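Local coordinates for small ribosomal subunit protein bS6 (Thermotoga maritima, PDB 1VMB) that is a ribosomal protein of the small subunit that probably binds 16S ribosomal RNA together with protein bS18, at residues A[56-61]-A[79-84]; A[20-25]-A[107-112]; A[41-46]-A[94-99]. All blocks are in the same frame, centred on the assembly; numbering follows the deposited sequence. Where two conformers were deposited one is given.

Interaction 1 (A[56-61]-A[79-84]); sequences DKVERM and TVIYFR
Lys57 with Tyr82 and Glu59 with Val80 form hydrogen-bonded antiparallel pairs; Val58 with Ile81 between them and Arg60 with Thr79 beyond are non-hydrogen-bonded pairs. Glu59 N reaches Val80 O over 2.8 Å, nearly straight at 176°. Near one end, Tyr82 O takes Asp56 N at 2.8 Å and, weakly, Lys57 N at 3.4 Å.

The apolar contacts divide between two faces. Val58 CG2 lies alongside Ile81 CG1 at 4.1 Å, on the face covered by helix 33-51. Met61 SD meets Val80 CG2 at 3.8 Å on the other.

Charged and polar groups line the ladder. Asp56 OD2 sits over one face of the Arg84 guanidinium, 2.9 Å from NE, so charge rather than a directed N-H holds the pair; Arg84 NH2 also pairs with Glu118. Glu59, salt-bridged to Lys57, has OE1 at the edge of the Tyr82 ring, 3.2 Å from Tyr82 OH, with carboxylate and ring planes 83° apart. Arg60, its chain bent, has NH1 weakly bonded to Thr79 OG1 at 3.0 Å; its stronger partners are Glu37 and Asp77.

With Asp56 and Lys57 both facing Tyr82, the ladder contains a classic beta bulge, in the β2-β3 hairpin of a ferredoxin-like fold.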
loop_
_atom_site.group_PDB
_atom_site.type_symbol
_atom_site.label_atom_id
_atom_site.label_comp_id
_atom_site.label_asym_id
_atom_site.label_seq_id
_atom_site.Cartn_x
_atom_site.Cartn_y
_atom_site.Cartn_z
ATOM N N ASP A 56 8.600 -6.434 1.583
ATOM C CA ASP A 56 9.975 -6.146 1.151
ATOM C C ASP A 56 10.466 -4.763 1.505
ATOM O O ASP A 56 11.657 -4.573 1.784
ATOM C CB ASP A 56 10.080 -6.322 -0.355
ATOM C CG ASP A 56 10.036 -7.766 -0.749
ATOM O OD1 ASP A 56 10.614 -8.594 -0.012
ATOM O OD2 ASP A 56 9.436 -8.152 -1.762
ATOM N N LYS A 57 9.557 -3.805 1.524
ATOM C CA LYS A 57 9.875 -2.398 1.721
ATOM C C LYS A 57 8.616 -1.605 2.013
ATOM O O LYS A 57 7.572 -1.847 1.376
ATOM C CB LYS A 57 10.499 -1.826 0.444
ATOM C CG LYS A 57 11.121 -0.469 0.619
ATOM C CD LYS A 57 11.831 0.044 -0.583
ATOM C CE LYS A 57 12.556 1.363 -0.273
ATOM N NZ LYS A 57 12.916 2.097 -1.540
ATOM N N VAL A 58 8.733 -0.675 2.956
ATOM C CA VAL A 58 7.672 0.284 3.291
ATOM C C VAL A 58 8.329 1.655 3.062
ATOM O O VAL A 58 9.378 1.951 3.647
ATOM C CB VAL A 58 7.197 0.111 4.717
ATOM C CG1 VAL A 58 6.193 1.169 5.083
ATOM C CG2 VAL A 58 6.573 -1.300 4.927
ATOM N N GLU A 59 7.779 2.433 2.129
ATOM C CA GLU A 59 8.275 3.788 1.859
ATOM C C GLU A 59 7.251 4.765 2.400
ATOM O O GLU A 59 6.163 4.903 1.819
ATOM C CB GLU A 59 8.437 4.067 0.342
ATOM C CG GLU A 59 9.470 3.202 -0.361
ATOM C CD GLU A 59 9.655 3.493 -1.864
ATOM O OE1 GLU A 59 8.710 3.950 -2.555
ATOM O OE2 GLU A 59 10.781 3.212 -2.354
ATOM N N ARG A 60 7.588 5.441 3.478
ATOM C CA ARG A 60 6.736 6.497 4.031
ATOM C C ARG A 60 7.079 7.797 3.308
ATOM O O ARG A 60 8.041 8.473 3.660
ATOM C CB ARG A 60 6.930 6.653 5.536
ATOM C CG ARG A 60 6.329 5.468 6.335
ATOM C CD ARG A 60 4.826 5.492 6.485
ATOM N NE ARG A 60 4.392 6.610 7.315
ATOM C CZ ARG A 60 3.770 7.700 6.874
ATOM N NH1 ARG A 60 3.477 7.856 5.581
ATOM N NH2 ARG A 60 3.452 8.672 7.738
ATOM N N MET A 61 6.277 8.140 2.295
ATOM C CA MET A 61 6.550 9.330 1.482
ATOM C C MET A 61 6.140 10.644 2.150
ATOM O O MET A 61 6.675 11.715 1.827
ATOM C CB MET A 61 5.884 9.198 0.112
ATOM C CG MET A 61 6.360 8.023 -0.682
ATOM S SD MET A 61 5.362 7.909 -2.222
ATOM C CE MET A 61 6.615 7.191 -3.295
ATOM N N THR A 79 2.013 6.484 1.484
ATOM C CA THR A 79 2.839 5.353 1.805
ATOM C C THR A 79 2.762 4.381 0.650
ATOM O O THR A 79 1.693 4.226 0.095
ATOM C CB THR A 79 2.334 4.657 3.048
ATOM O OG1 THR A 79 2.263 5.567 4.140
ATOM C CG2 THR A 79 3.277 3.620 3.462
ATOM N N VAL A 80 3.896 3.745 0.297
ATOM C CA VAL A 80 3.861 2.609 -0.657
ATOM C C VAL A 80 4.465 1.397 0.027
ATOM O O VAL A 80 5.524 1.541 0.689
ATOM C CB VAL A 80 4.629 2.883 -1.904
ATOM C CG1 VAL A 80 4.358 1.769 -2.929
ATOM C CG2 VAL A 80 4.255 4.234 -2.524
ATOM N N ILE A 81 3.854 0.226 -0.118
ATOM C CA ILE A 81 4.373 -0.995 0.478
ATOM C C ILE A 81 4.613 -1.948 -0.670
ATOM O O ILE A 81 3.690 -2.109 -1.467
ATOM C CB ILE A 81 3.386 -1.621 1.483
ATOM C CG1 ILE A 81 3.208 -0.689 2.671
ATOM C CG2 ILE A 81 3.891 -2.950 1.954
ATOM C CD1 ILE A 81 2.101 -1.135 3.633
ATOM N N TYR A 82 5.810 -2.513 -0.739
ATOM C CA TYR A 82 6.179 -3.512 -1.715
ATOM C C TYR A 82 6.166 -4.843 -1.034
ATOM O O TYR A 82 6.796 -4.997 0.024
ATOM C CB TYR A 82 7.558 -3.235 -2.277
ATOM C CG TYR A 82 7.614 -1.884 -2.980
ATOM C CD1 TYR A 82 7.289 -1.757 -4.316
ATOM C CD2 TYR A 82 7.913 -0.746 -2.272
ATOM C CE1 TYR A 82 7.325 -0.472 -4.969
ATOM C CE2 TYR A 82 7.978 0.533 -2.896
ATOM C CZ TYR A 82 7.672 0.655 -4.237
ATOM O OH TYR A 82 7.720 1.929 -4.833
ATOM N N PHE A 83 5.436 -5.791 -1.609
ATOM C CA PHE A 83 5.319 -7.116 -0.991
ATOM C C PHE A 83 5.218 -8.239 -2.022
ATOM O O PHE A 83 4.974 -8.015 -3.197
ATOM C CB PHE A 83 4.131 -7.182 -0.018
ATOM C CG PHE A 83 2.783 -7.037 -0.673
ATOM C CD1 PHE A 83 2.261 -5.789 -0.896
ATOM C CD2 PHE A 83 2.001 -8.150 -0.992
ATOM C CE1 PHE A 83 0.993 -5.628 -1.439
ATOM C CE2 PHE A 83 0.719 -7.973 -1.561
ATOM C CZ PHE A 83 0.241 -6.727 -1.796
ATOM N N ARG A 84 5.365 -9.466 -1.565
ATOM C CA ARG A 84 5.264 -10.634 -2.480
ATOM C C ARG A 84 4.288 -11.610 -1.851
ATOM O O ARG A 84 4.233 -11.776 -0.626
ATOM C CB ARG A 84 6.626 -11.287 -2.786
ATOM C CG ARG A 84 7.480 -11.592 -1.667
ATOM C CD ARG A 84 8.987 -11.829 -2.030
ATOM N NE ARG A 84 9.454 -10.824 -2.972
ATOM C CZ ARG A 84 10.725 -10.552 -3.208
ATOM N NH1 ARG A 84 11.696 -11.177 -2.530
ATOM N NH2 ARG A 84 11.037 -9.619 -4.097
#

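Interaction 2 (A[20-25]-A[107-112]); sequences IYESMF and QTFRRF
The Tyr21 ring carries Arg110 CG over one face, and Arg110 CB comes within 3.6 Å of Tyr21 CE2; the ring also meets that of Phe83. Phe109 has Gln107 NE2 in plane at its edge and Glu22 OE2 coming in obliquely. The Arg110 guanidinium, whose NE pairs with Glu115, has Phe112 CE1 3.3 Å above one face.

These groups flank the pairing of β1 with β4 in a ferredoxin-like sheet, where strand 19-27 lies between strands 73-85 and 103-110. Reciprocal backbone bonds link Glu22 with Phe109 and Met24 with Gln107, and Arg111 N adds a 2.7 Å bond to Ile20 O.

Arg111 leaves the backbone with CG anti to its carbonyl carbon (chi1 -70°). In one of the two modelled conformers of Glu22, Arg111 NH1 meets Glu22 OE1 at 2.7 Å, the planar groups turned 81° apart, and a water bridges Glu22 OE2 and Gln107 NE2. An alanine in place of Arg111 would probably leave the carboxylates of Glu22 and Asp113 without this shared positive partner.

On the opposite face of the sheet, Ser23 OG, also bonded to Tyr97 OH, lies 2.8 Å from Thr108 OG1, a hydroxyl-to-hydroxyl hydrogen bond.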
loop_
_atom_site.group_PDB
_atom_site.type_symbol
_atom_site.label_atom_id
_atom_site.label_comp_id
_atom_site.label_asym_id
_atom_site.label_seq_id
_atom_site.Cartn_x
_atom_site.Cartn_y
_atom_site.Cartn_z
ATOM N N ILE A 20 5.086 -10.182 -7.240
ATOM C CA ILE A 20 5.502 -8.977 -6.546
ATOM C C ILE A 20 4.467 -7.889 -6.771
ATOM O O ILE A 20 4.083 -7.647 -7.905
ATOM C CB ILE A 20 6.921 -8.490 -7.074
ATOM C CG1 ILE A 20 8.002 -9.555 -6.918
ATOM C CG2 ILE A 20 7.377 -7.193 -6.400
ATOM C CD1 ILE A 20 9.294 -9.254 -7.653
ATOM N N TYR A 21 4.055 -7.233 -5.693
ATOM C CA TYR A 21 3.065 -6.152 -5.738
ATOM C C TYR A 21 3.513 -4.886 -5.096
ATOM O O TYR A 21 4.391 -4.907 -4.244
ATOM C CB TYR A 21 1.825 -6.629 -4.979
ATOM C CG TYR A 21 1.176 -7.795 -5.666
ATOM C CD1 TYR A 21 1.575 -9.116 -5.372
ATOM C CD2 TYR A 21 0.190 -7.613 -6.604
ATOM C CE1 TYR A 21 0.997 -10.206 -6.007
ATOM C CE2 TYR A 21 -0.376 -8.691 -7.244
ATOM C CZ TYR A 21 0.022 -9.988 -6.954
ATOM O OH TYR A 21 -0.559 -11.070 -7.629
ATOM N N GLU A 22 2.970 -3.765 -5.589
ATOM C CA GLU A 22 3.015 -2.490 -4.855
ATOM C C GLU A 22 1.616 -2.110 -4.474
ATOM O O GLU A 22 0.671 -2.307 -5.233
ATOM C CB GLU A 22 3.722 -1.386 -5.631
ATOM C CG GLU A 22 2.951 -0.929 -6.827
ATOM C CD GLU A 22 3.533 0.272 -7.513
ATOM O OE1 GLU A 22 4.781 0.462 -7.568
ATOM O OE2 GLU A 22 2.697 1.045 -7.999
ATOM N N SER A 23 1.491 -1.525 -3.285
ATOM C CA SER A 23 0.230 -0.900 -2.886
ATOM C C SER A 23 0.514 0.431 -2.286
ATOM O O SER A 23 1.252 0.523 -1.291
ATOM C CB SER A 23 -0.543 -1.763 -1.864
ATOM O OG SER A 23 -1.872 -1.275 -1.712
ATOM N N MET A 24 -0.042 1.478 -2.907
ATOM C CA MET A 24 0.133 2.860 -2.453
ATOM C C MET A 24 -1.181 3.244 -1.846
ATOM O O MET A 24 -2.249 3.029 -2.468
ATOM C CB MET A 24 0.469 3.816 -3.608
ATOM C CG MET A 24 0.730 5.265 -3.157
ATOM S SD MET A 24 0.856 6.442 -4.513
ATOM C CE MET A 24 -0.822 7.022 -4.473
ATOM N N PHE A 25 -1.137 3.823 -0.651
ATOM C CA PHE A 25 -2.348 4.323 -0.026
ATOM C C PHE A 25 -2.118 5.721 0.571
ATOM O O PHE A 25 -0.998 6.003 1.020
ATOM C CB PHE A 25 -2.889 3.351 1.014
ATOM C CG PHE A 25 -1.913 3.001 2.125
ATOM C CD1 PHE A 25 -0.916 2.023 1.967
ATOM C CD2 PHE A 25 -2.005 3.610 3.349
ATOM C CE1 PHE A 25 -0.077 1.742 2.976
ATOM C CE2 PHE A 25 -1.138 3.324 4.368
ATOM C CZ PHE A 25 -0.167 2.376 4.189
ATOM N N GLN A 107 -4.137 2.287 -4.421
ATOM C CA GLN A 107 -4.000 1.568 -5.679
ATOM C C GLN A 107 -3.027 0.430 -5.473
ATOM O O GLN A 107 -1.982 0.604 -4.862
ATOM C CB GLN A 107 -3.539 2.538 -6.741
ATOM C CG GLN A 107 -2.375 3.326 -6.295
ATOM C CD GLN A 107 -2.160 4.543 -7.096
ATOM O OE1 GLN A 107 -3.101 5.295 -7.289
ATOM N NE2 GLN A 107 -0.902 4.788 -7.510
ATOM N N THR A 108 -3.332 -0.724 -6.065
ATOM C CA THR A 108 -2.509 -1.864 -5.908
ATOM C C THR A 108 -2.204 -2.502 -7.248
ATOM O O THR A 108 -3.126 -2.797 -8.029
ATOM C CB THR A 108 -3.233 -2.867 -5.016
ATOM O OG1 THR A 108 -3.483 -2.277 -3.705
ATOM C CG2 THR A 108 -2.348 -4.101 -4.810
ATOM N N PHE A 109 -0.929 -2.724 -7.507
ATOM C CA PHE A 109 -0.476 -3.201 -8.811
ATOM C C PHE A 109 0.511 -4.329 -8.703
ATOM O O PHE A 109 1.504 -4.240 -7.939
ATOM C CB PHE A 109 0.223 -2.094 -9.632
ATOM C CG PHE A 109 -0.611 -0.849 -9.857
ATOM C CD1 PHE A 109 -1.575 -0.830 -10.866
ATOM C CD2 PHE A 109 -0.375 0.305 -9.157
ATOM C CE1 PHE A 109 -2.321 0.347 -11.107
ATOM C CE2 PHE A 109 -1.113 1.479 -9.405
ATOM C CZ PHE A 109 -2.102 1.453 -10.344
ATOM N N ARG A 110 0.333 -5.306 -9.571
ATOM C CA ARG A 110 1.385 -6.309 -9.754
ATOM C C ARG A 110 2.568 -5.736 -10.545
ATOM O O ARG A 110 2.405 -5.120 -11.611
ATOM C CB ARG A 110 0.881 -7.560 -10.426
ATOM C CG ARG A 110 1.913 -8.680 -10.427
ATOM C CD ARG A 110 1.282 -9.985 -10.811
ATOM N NE ARG A 110 2.266 -10.971 -11.220
ATOM C CZ ARG A 110 1.959 -12.047 -11.908
ATOM N NH1 ARG A 110 0.711 -12.292 -12.279
ATOM N NH2 ARG A 110 2.922 -12.887 -12.298
ATOM N N ARG A 111 3.750 -5.897 -9.974
ATOM C CA ARG A 111 4.954 -5.333 -10.552
ATOM C C ARG A 111 5.666 -6.361 -11.418
ATOM O O ARG A 111 6.713 -6.914 -11.050
ATOM C CB ARG A 111 5.866 -4.804 -9.456
ATOM C CG ARG A 111 5.300 -3.521 -8.766
ATOM C CD ARG A 111 5.306 -2.280 -9.685
ATOM N NE ARG A 111 6.651 -1.973 -10.156
ATOM C CZ ARG A 111 7.515 -1.121 -9.581
ATOM N NH1 ARG A 111 7.172 -0.351 -8.551
ATOM N NH2 ARG A 111 8.717 -0.970 -10.109
ATOM N N PHE A 112 5.110 -6.601 -12.608
ATOM C CA PHE A 112 5.723 -7.494 -13.566
ATOM C C PHE A 112 7.172 -7.106 -13.878
ATOM O O PHE A 112 7.989 -7.953 -14.159
ATOM C CB PHE A 112 4.904 -7.577 -14.866
ATOM C CG PHE A 112 3.521 -8.163 -14.688
ATOM C CD1 PHE A 112 3.315 -9.546 -14.777
ATOM C CD2 PHE A 112 2.428 -7.328 -14.468
ATOM C CE1 PHE A 112 2.042 -10.073 -14.575
ATOM C CE2 PHE A 112 1.141 -7.840 -14.305
ATOM C CZ PHE A 112 0.954 -9.227 -14.352
HETATM O O HOH W 1 1.577 3.425 -7.380
#

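Interaction 3 (A[41-46]-A[94-99]); sequences ERVKKI and ENFYRV
Phe96 and Tyr97 meet Val43 and Ile46 across two helices; in the same helix as the aromatics, Glu94 OE2 is gripped by two nitrogens of one residue, Arg98 NE at 2.9 Å and Arg98 NH2 at 3.1 Å, with OE2 lying in the guanidinium plane. One turn of helix 91-98 is thus tied to itself, and Glu94 OE1 is held by Trp106.

The contact itself is apolar. Phe96 stands with CG anti to its backbone N (chi1 176°), which sets CG beside the carbonyl carbon; the ring lies against helix 33-51. Ile46 CG1 lies over a face of that ring, 4.2 Å from its centroid and 28° off the normal, a CH-pi contact. Val43 CG2 reaches Phe96 CE2 at 3.6 Å, the two side chains crossing at about a right angle, and Arg42 CB touches Phe96 CZ at 4.0 Å. Deeper, Val43 CG2 also packs on Tyr97 CE1.

The axes of the short segments pass 10.6 Å apart at 150°, a nearly antiparallel pair of helices on one face of the sheet, with Ile103 packing against Val43, Phe96 and Tyr97. The chemistry implies that aliphatic groups packed against Phe96, with Val43 also touching Tyr97, join the helices here, rather than polar pairing.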
loop_
_atom_site.group_PDB
_atom_site.type_symbol
_atom_site.label_atom_id
_atom_site.label_comp_id
_atom_site.label_asym_id
_atom_site.label_seq_id
_atom_site.Cartn_x
_atom_site.Cartn_y
_atom_site.Cartn_z
ATOM N N GLU A 41 0.703 0.621 10.194
ATOM C CA GLU A 41 0.961 -0.650 10.895
ATOM C C GLU A 41 -0.192 -1.625 10.646
ATOM O O GLU A 41 0.058 -2.834 10.461
ATOM C CB GLU A 41 1.243 -0.378 12.337
ATOM C CG GLU A 41 2.533 0.405 12.610
ATOM C CD GLU A 41 3.776 -0.269 12.027
ATOM O OE1 GLU A 41 3.909 -1.511 12.125
ATOM O OE2 GLU A 41 4.621 0.449 11.428
ATOM N N ARG A 42 -1.426 -1.123 10.563
ATOM C CA ARG A 42 -2.563 -2.001 10.325
ATOM C C ARG A 42 -2.486 -2.566 8.917
ATOM O O ARG A 42 -2.705 -3.764 8.714
ATOM C CB ARG A 42 -3.878 -1.274 10.508
ATOM C CG ARG A 42 -4.120 -0.910 11.927
ATOM C CD ARG A 42 -5.502 -0.292 12.068
ATOM N NE ARG A 42 -5.828 0.073 13.445
ATOM C CZ ARG A 42 -5.696 1.317 13.868
ATOM N NH1 ARG A 42 -5.238 2.276 13.025
ATOM N NH2 ARG A 42 -6.005 1.639 15.092
ATOM N N VAL A 43 -2.136 -1.714 7.948
ATOM C CA VAL A 43 -1.975 -2.222 6.574
ATOM C C VAL A 43 -0.910 -3.306 6.512
ATOM O O VAL A 43 -1.131 -4.342 5.863
ATOM C CB VAL A 43 -1.761 -1.061 5.539
ATOM C CG1 VAL A 43 -1.468 -1.616 4.190
ATOM C CG2 VAL A 43 -2.989 -0.126 5.445
ATOM N N LYS A 44 0.240 -3.086 7.134
ATOM C CA LYS A 44 1.301 -4.096 7.159
ATOM C C LYS A 44 0.753 -5.395 7.690
ATOM O O LYS A 44 1.030 -6.434 7.139
ATOM C CB LYS A 44 2.488 -3.665 8.004
ATOM C CG LYS A 44 3.261 -2.556 7.323
ATOM C CD LYS A 44 4.054 -1.706 8.305
ATOM C CE LYS A 44 5.103 -2.489 8.976
ATOM N NZ LYS A 44 6.104 -1.686 9.834
ATOM N N LYS A 45 0.037 -5.343 8.816
ATOM C CA LYS A 45 -0.501 -6.556 9.419
ATOM C C LYS A 45 -1.546 -7.255 8.541
ATOM O O LYS A 45 -1.613 -8.516 8.466
ATOM C CB LYS A 45 -1.093 -6.232 10.790
ATOM C CG LYS A 45 -0.027 -6.091 11.908
ATOM C CD LYS A 45 0.686 -7.383 12.145
ATOM C CE LYS A 45 1.580 -7.300 13.298
ATOM N NZ LYS A 45 2.117 -8.636 13.701
ATOM N N ILE A 46 -2.352 -6.479 7.835
ATOM C CA ILE A 46 -3.293 -7.074 6.869
ATOM C C ILE A 46 -2.539 -7.858 5.760
ATOM O O ILE A 46 -2.911 -8.999 5.423
ATOM C CB ILE A 46 -4.203 -6.023 6.233
ATOM C CG1 ILE A 46 -5.144 -5.435 7.296
ATOM C CG2 ILE A 46 -4.971 -6.606 5.077
ATOM C CD1 ILE A 46 -6.170 -6.349 7.755
ATOM N N GLU A 94 -7.637 -5.220 -0.353
ATOM C CA GLU A 94 -8.647 -4.372 -0.932
ATOM C C GLU A 94 -9.806 -4.130 -0.010
ATOM O O GLU A 94 -10.283 -2.988 0.161
ATOM C CB GLU A 94 -9.106 -5.027 -2.221
ATOM C CG GLU A 94 -10.250 -4.313 -2.889
ATOM C CD GLU A 94 -9.873 -3.015 -3.568
ATOM O OE1 GLU A 94 -8.666 -2.755 -3.771
ATOM O OE2 GLU A 94 -10.839 -2.280 -3.919
ATOM N N ASN A 95 -10.265 -5.200 0.628
ATOM C CA ASN A 95 -11.393 -5.104 1.575
ATOM C C ASN A 95 -11.074 -4.290 2.817
ATOM O O ASN A 95 -11.942 -3.559 3.315
ATOM C CB ASN A 95 -11.912 -6.483 1.925
ATOM C CG ASN A 95 -12.671 -7.108 0.774
ATOM O OD1 ASN A 95 -12.948 -6.454 -0.237
ATOM N ND2 ASN A 95 -13.007 -8.365 0.915
ATOM N N PHE A 96 -9.855 -4.358 3.339
ATOM C CA PHE A 96 -9.433 -3.436 4.431
ATOM C C PHE A 96 -9.571 -1.982 3.974
ATOM O O PHE A 96 -10.153 -1.138 4.648
ATOM C CB PHE A 96 -7.977 -3.695 4.881
ATOM C CG PHE A 96 -7.517 -2.712 5.912
ATOM C CD1 PHE A 96 -7.939 -2.864 7.167
ATOM C CD2 PHE A 96 -6.687 -1.643 5.569
ATOM C CE1 PHE A 96 -7.555 -1.946 8.147
ATOM C CE2 PHE A 96 -6.333 -0.687 6.548
ATOM C CZ PHE A 96 -6.787 -0.887 7.817
ATOM N N TYR A 97 -9.015 -1.680 2.816
ATOM C CA TYR A 97 -9.121 -0.294 2.314
ATOM C C TYR A 97 -10.578 0.161 2.157
ATOM O O TYR A 97 -10.940 1.287 2.564
ATOM C CB TYR A 97 -8.405 -0.176 0.959
ATOM C CG TYR A 97 -6.901 -0.295 0.941
ATOM C CD1 TYR A 97 -6.093 0.346 1.875
ATOM C CD2 TYR A 97 -6.261 -0.958 -0.107
ATOM C CE1 TYR A 97 -4.703 0.283 1.845
ATOM C CE2 TYR A 97 -4.845 -1.001 -0.160
ATOM C CZ TYR A 97 -4.087 -0.407 0.814
ATOM O OH TYR A 97 -2.743 -0.430 0.718
ATOM N N ARG A 98 -11.441 -0.711 1.608
ATOM C CA ARG A 98 -12.828 -0.392 1.388
ATOM C C ARG A 98 -13.572 0.051 2.653
ATOM O O ARG A 98 -14.549 0.797 2.566
ATOM C CB ARG A 98 -13.531 -1.562 0.754
ATOM C CG ARG A 98 -13.157 -1.739 -0.651
ATOM C CD ARG A 98 -13.880 -2.868 -1.335
ATOM N NE ARG A 98 -13.350 -3.031 -2.678
ATOM C CZ ARG A 98 -13.993 -3.612 -3.676
ATOM N NH1 ARG A 98 -15.254 -4.037 -3.567
ATOM N NH2 ARG A 98 -13.379 -3.756 -4.845
ATOM N N VAL A 99 -13.120 -0.400 3.823
ATOM C CA VAL A 99 -13.830 -0.104 5.100
ATOM C C VAL A 99 -13.195 0.970 5.954
ATOM O O VAL A 99 -13.683 1.238 7.032
ATOM C CB VAL A 99 -14.061 -1.393 5.937
ATOM C CG1 VAL A 99 -14.858 -2.435 5.106
ATOM C CG2 VAL A 99 -12.694 -2.021 6.441
#

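The three contacts illustrate how a small alpha-beta fold is closed by a local hairpin and by two more distant pairings. Interactions 1 and 2 lie 9 Å apart, centre to centre, in one antiparallel sheet of order 54-66, 73-85, 19-27, 103-110; they adjoin where strands 73-85 and 19-27 pair. Interaction 3, about 13 Å from the centre of interaction 1 and 14 Å from that of interaction 2, joins the two helices covering one face, with Val43 packed on Ile81 and Phe25. Along the chain, interaction 1 is nested within the loop closed by interaction 3, itself within that of interaction 2. The first strand pairs with the last, 19-27 with 103-110, joining the two beta-alpha-beta units in one sheet.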